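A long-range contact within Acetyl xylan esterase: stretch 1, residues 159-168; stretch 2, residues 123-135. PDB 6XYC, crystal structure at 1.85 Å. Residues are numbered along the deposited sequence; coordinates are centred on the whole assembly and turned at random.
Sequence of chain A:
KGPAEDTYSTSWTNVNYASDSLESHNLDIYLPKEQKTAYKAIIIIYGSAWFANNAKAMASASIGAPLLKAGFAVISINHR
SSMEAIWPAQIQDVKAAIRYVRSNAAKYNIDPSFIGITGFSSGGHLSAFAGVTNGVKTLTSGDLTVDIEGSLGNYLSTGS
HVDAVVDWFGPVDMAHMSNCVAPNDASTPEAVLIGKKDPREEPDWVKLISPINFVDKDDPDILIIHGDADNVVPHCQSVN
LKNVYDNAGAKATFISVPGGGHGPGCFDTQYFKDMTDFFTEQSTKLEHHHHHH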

# COMPACT_ATOMS: atom_id res chain seq x y z
N GLY A 159 -6.51 15.68 -5.18
CA GLY A 159 -5.21 15.26 -4.71
C GLY A 159 -5.17 13.78 -4.39
O GLY A 159 -6.16 13.18 -3.97
N SER A 160 -3.99 13.19 -4.57
CA SER A 160 -3.79 11.76 -4.38
C SER A 160 -2.86 11.45 -3.22
O SER A 160 -2.35 10.32 -3.12
CB SER A 160 -3.24 11.13 -5.66
OG SER A 160 -1.95 11.64 -5.97
N HIS A 161 -2.64 12.41 -2.32
CA HIS A 161 -1.69 12.24 -1.23
C HIS A 161 -2.28 11.38 -0.12
O HIS A 161 -3.50 11.30 0.06
CB HIS A 161 -1.27 13.61 -0.68
CG HIS A 161 -2.12 14.09 0.46
ND1 HIS A 161 -3.25 14.85 0.28
CD2 HIS A 161 -1.98 13.92 1.80
CE1 HIS A 161 -3.78 15.13 1.46
NE2 HIS A 161 -3.03 14.57 2.40
N VAL A 162 -1.40 10.70 0.61
CA VAL A 162 -1.76 9.92 1.79
C VAL A 162 -1.10 10.56 3.00
O VAL A 162 -0.04 11.19 2.90
CB VAL A 162 -1.34 8.43 1.66
CG1 VAL A 162 -2.18 7.73 0.59
CG2 VAL A 162 0.14 8.32 1.34
N ASP A 163 -1.72 10.36 4.17
CA ASP A 163 -1.29 11.06 5.38
C ASP A 163 -0.43 10.22 6.30
O ASP A 163 0.26 10.78 7.17
CB ASP A 163 -2.50 11.56 6.16
CG ASP A 163 -3.30 12.60 5.41
OD1 ASP A 163 -4.48 12.35 5.12
OD2 ASP A 163 -2.74 13.67 5.10
N ALA A 164 -0.44 8.90 6.14
CA ALA A 164 0.33 7.99 6.98
C ALA A 164 0.34 6.63 6.30
O ALA A 164 -0.57 6.30 5.53
CB ALA A 164 -0.25 7.89 8.40
N VAL A 165 1.38 5.85 6.59
CA VAL A 165 1.59 4.57 5.92
C VAL A 165 1.90 3.51 6.96
O VAL A 165 2.68 3.76 7.89
CB VAL A 165 2.73 4.65 4.88
CG1 VAL A 165 2.97 3.27 4.25
CG2 VAL A 165 2.43 5.70 3.82
N VAL A 166 1.31 2.33 6.81
CA VAL A 166 1.72 1.14 7.54
C VAL A 166 2.12 0.08 6.52
O VAL A 166 1.29 -0.34 5.69
CB VAL A 166 0.62 0.62 8.48
CG1 VAL A 166 1.06 -0.70 9.10
CG2 VAL A 166 0.32 1.64 9.55
N ASP A 167 3.38 -0.34 6.58
CA ASP A 167 3.98 -1.24 5.60
C ASP A 167 4.19 -2.59 6.28
O ASP A 167 5.07 -2.73 7.14
CB ASP A 167 5.29 -0.64 5.08
CG ASP A 167 6.20 -1.66 4.45
OD1 ASP A 167 5.72 -2.72 3.99
OD2 ASP A 167 7.42 -1.40 4.40
N TRP A 168 3.37 -3.57 5.91
CA TRP A 168 3.52 -4.93 6.42
C TRP A 168 4.42 -5.71 5.46
O TRP A 168 4.00 -6.08 4.36
CB TRP A 168 2.17 -5.64 6.55
CG TRP A 168 1.18 -5.08 7.52
CD1 TRP A 168 0.27 -4.10 7.28
CD2 TRP A 168 0.95 -5.51 8.88
NE1 TRP A 168 -0.50 -3.88 8.40
CE2 TRP A 168 -0.10 -4.73 9.39
CE3 TRP A 168 1.54 -6.48 9.71
CZ2 TRP A 168 -0.57 -4.87 10.70
CZ3 TRP A 168 1.07 -6.61 11.01
CH2 TRP A 168 0.02 -5.82 11.48
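Stretch 2 (123-135) GGHLSAFAGVTNG

A carboxamide side chain is well suited to reading a peptide backbone, because it carries a donor and an acceptor side by side, and the contact between residues 123-135 and 159-168 of this acetyl xylan esterase is a compact example. Asn134, in the loop that follows a helix, addresses both polar groups of a single residue in the other stretch: Val162 N donates to Asn134 OD1 at 2.9 Å, and Asn134 ND2 donates to Val162 O at 2.8 Å. Both bonds are nearly straight, with N-H...acceptor angles of 161° and 164°. The CA-to-CB bond of Asn134 points sideways to the partner, but the end of the side chain, with chi1 at -81° and chi2 at -6°, comes nearer. Asn134 also fits closely against His161, the residue before Val162, with Asn134 OD1 3.1 Å from His161 CA, and Asn134 ND2 lies at the edge of the His161 ring, near its plane.

Water extends this polar end. Water 1 lies 3.0 Å from Asn134 OD1 and 2.7 Å from Ser160 O, linking the two loops; water 2 accepts from Gly135 N at 2.9 Å and donates to Ser160 OG at 2.8 Å. Gly135 has a positive phi of 77°, a conformation that favours glycine.

Beyond the loops, stretch 2 enters already helical, the helix having begun earlier in the chain, and continues so through Ala130, whereas stretch 1 becomes an extended strand that runs through Val165 to Trp168. The two elements run roughly antiparallel, with a signed crossing angle of -151° and axes that approach to 7.0 Å. The register follows from this direction: His161 CA is 4.7 Å from Asn134 CA at one end, and Asp167 CA is 4.5 Å from Gly124 CA at the other.

Between these ends the packing is largely apolar. Val162 CG2 lies 3.8 Å from Gly131 CA and 4.3 Å from Ala130 CB. Val165, whose CA-to-CB bond points toward the helix, places CG2 3.8 Å from Gly131 CA and also 3.8 Å from Ser127 O, while its CG1 is 4.1 Å from Ser127 CB. The hydroxyl of Ser127 is turned back onto its own helix, OG donating to Gly123 O at 2.9 Å.

Glycines permit the close approach. An ideal CB on Gly131 would stand 2.5 Å from Val165 CG2, a clash, and one on Gly124 would stand 2.7 Å from Asp167 OD1. Without it, Asp167 OD1 rests 3.8 Å from Gly124 CA.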

# COMPACT_ATOMS: atom_id res chain seq x y z
N GLY A 123 1.25 -5.25 -1.43
CA GLY A 123 0.40 -4.15 -1.03
C GLY A 123 1.10 -3.18 -0.09
O GLY A 123 0.80 -1.98 -0.09
N GLY A 124 2.04 -3.68 0.72
CA GLY A 124 2.89 -2.79 1.49
C GLY A 124 3.85 -2.02 0.62
O GLY A 124 4.16 -0.86 0.91
N HIS A 125 4.33 -2.64 -0.45
CA HIS A 125 5.14 -1.94 -1.45
C HIS A 125 4.37 -0.79 -2.07
O HIS A 125 4.89 0.33 -2.17
CB HIS A 125 5.59 -2.95 -2.51
CG HIS A 125 6.03 -2.32 -3.80
ND1 HIS A 125 5.16 -2.07 -4.84
CD2 HIS A 125 7.26 -1.94 -4.23
CE1 HIS A 125 5.83 -1.54 -5.84
NE2 HIS A 125 7.10 -1.45 -5.50
N LEU A 126 3.13 -1.04 -2.49
CA LEU A 126 2.34 0.02 -3.11
C LEU A 126 1.99 1.11 -2.11
O LEU A 126 1.99 2.30 -2.45
CB LEU A 126 1.07 -0.59 -3.73
CG LEU A 126 1.36 -1.52 -4.91
CD1 LEU A 126 0.15 -2.31 -5.34
CD2 LEU A 126 1.93 -0.72 -6.09
N SER A 127 1.70 0.73 -0.86
CA SER A 127 1.43 1.72 0.17
C SER A 127 2.65 2.60 0.42
O SER A 127 2.54 3.83 0.47
CB SER A 127 1.01 1.01 1.47
OG SER A 127 -0.23 0.35 1.30
N ALA A 128 3.82 1.99 0.58
CA ALA A 128 5.04 2.77 0.74
C ALA A 128 5.31 3.63 -0.48
O ALA A 128 5.78 4.77 -0.35
CB ALA A 128 6.23 1.84 1.01
N PHE A 129 5.01 3.12 -1.68
CA PHE A 129 5.29 3.91 -2.87
C PHE A 129 4.38 5.13 -2.94
O PHE A 129 4.82 6.21 -3.37
CB PHE A 129 5.13 3.06 -4.13
CG PHE A 129 6.12 3.42 -5.21
CD1 PHE A 129 6.03 4.64 -5.86
CD2 PHE A 129 7.14 2.55 -5.54
CE1 PHE A 129 6.94 4.97 -6.84
CE2 PHE A 129 8.05 2.88 -6.53
CZ PHE A 129 7.95 4.09 -7.18
N ALA A 130 3.11 5.00 -2.54
CA ALA A 130 2.25 6.17 -2.44
C ALA A 130 2.80 7.17 -1.43
O ALA A 130 2.80 8.38 -1.67
CB ALA A 130 0.83 5.75 -2.05
N GLY A 131 3.30 6.67 -0.30
CA GLY A 131 3.80 7.51 0.77
C GLY A 131 5.10 8.21 0.47
O GLY A 131 5.46 9.14 1.21
N VAL A 132 5.83 7.80 -0.57
CA VAL A 132 7.03 8.52 -0.99
C VAL A 132 6.81 9.33 -2.25
O VAL A 132 7.76 9.91 -2.77
CB VAL A 132 8.23 7.57 -1.18
CG1 VAL A 132 8.56 6.85 0.13
CG2 VAL A 132 7.96 6.58 -2.30
N THR A 133 5.57 9.39 -2.77
CA THR A 133 5.30 10.15 -3.99
C THR A 133 4.10 11.08 -3.82
O THR A 133 3.43 11.41 -4.80
CB THR A 133 5.10 9.21 -5.18
OG1 THR A 133 4.03 8.30 -4.92
CG2 THR A 133 6.37 8.42 -5.48
N ASN A 134 3.81 11.51 -2.60
CA ASN A 134 2.86 12.60 -2.40
C ASN A 134 3.28 13.79 -3.25
O ASN A 134 4.40 14.30 -3.10
CB ASN A 134 2.79 13.00 -0.93
CG ASN A 134 1.89 12.09 -0.10
OD1 ASN A 134 1.22 11.20 -0.63
ND2 ASN A 134 1.87 12.32 1.21
N GLY A 135 2.40 14.24 -4.15
CA GLY A 135 2.68 15.40 -4.97
C GLY A 135 3.63 15.17 -6.12
O GLY A 135 4.07 16.14 -6.75
O HOH W 1 0.07 9.33 -2.64
O HOH W 2 -0.09 12.84 -4.32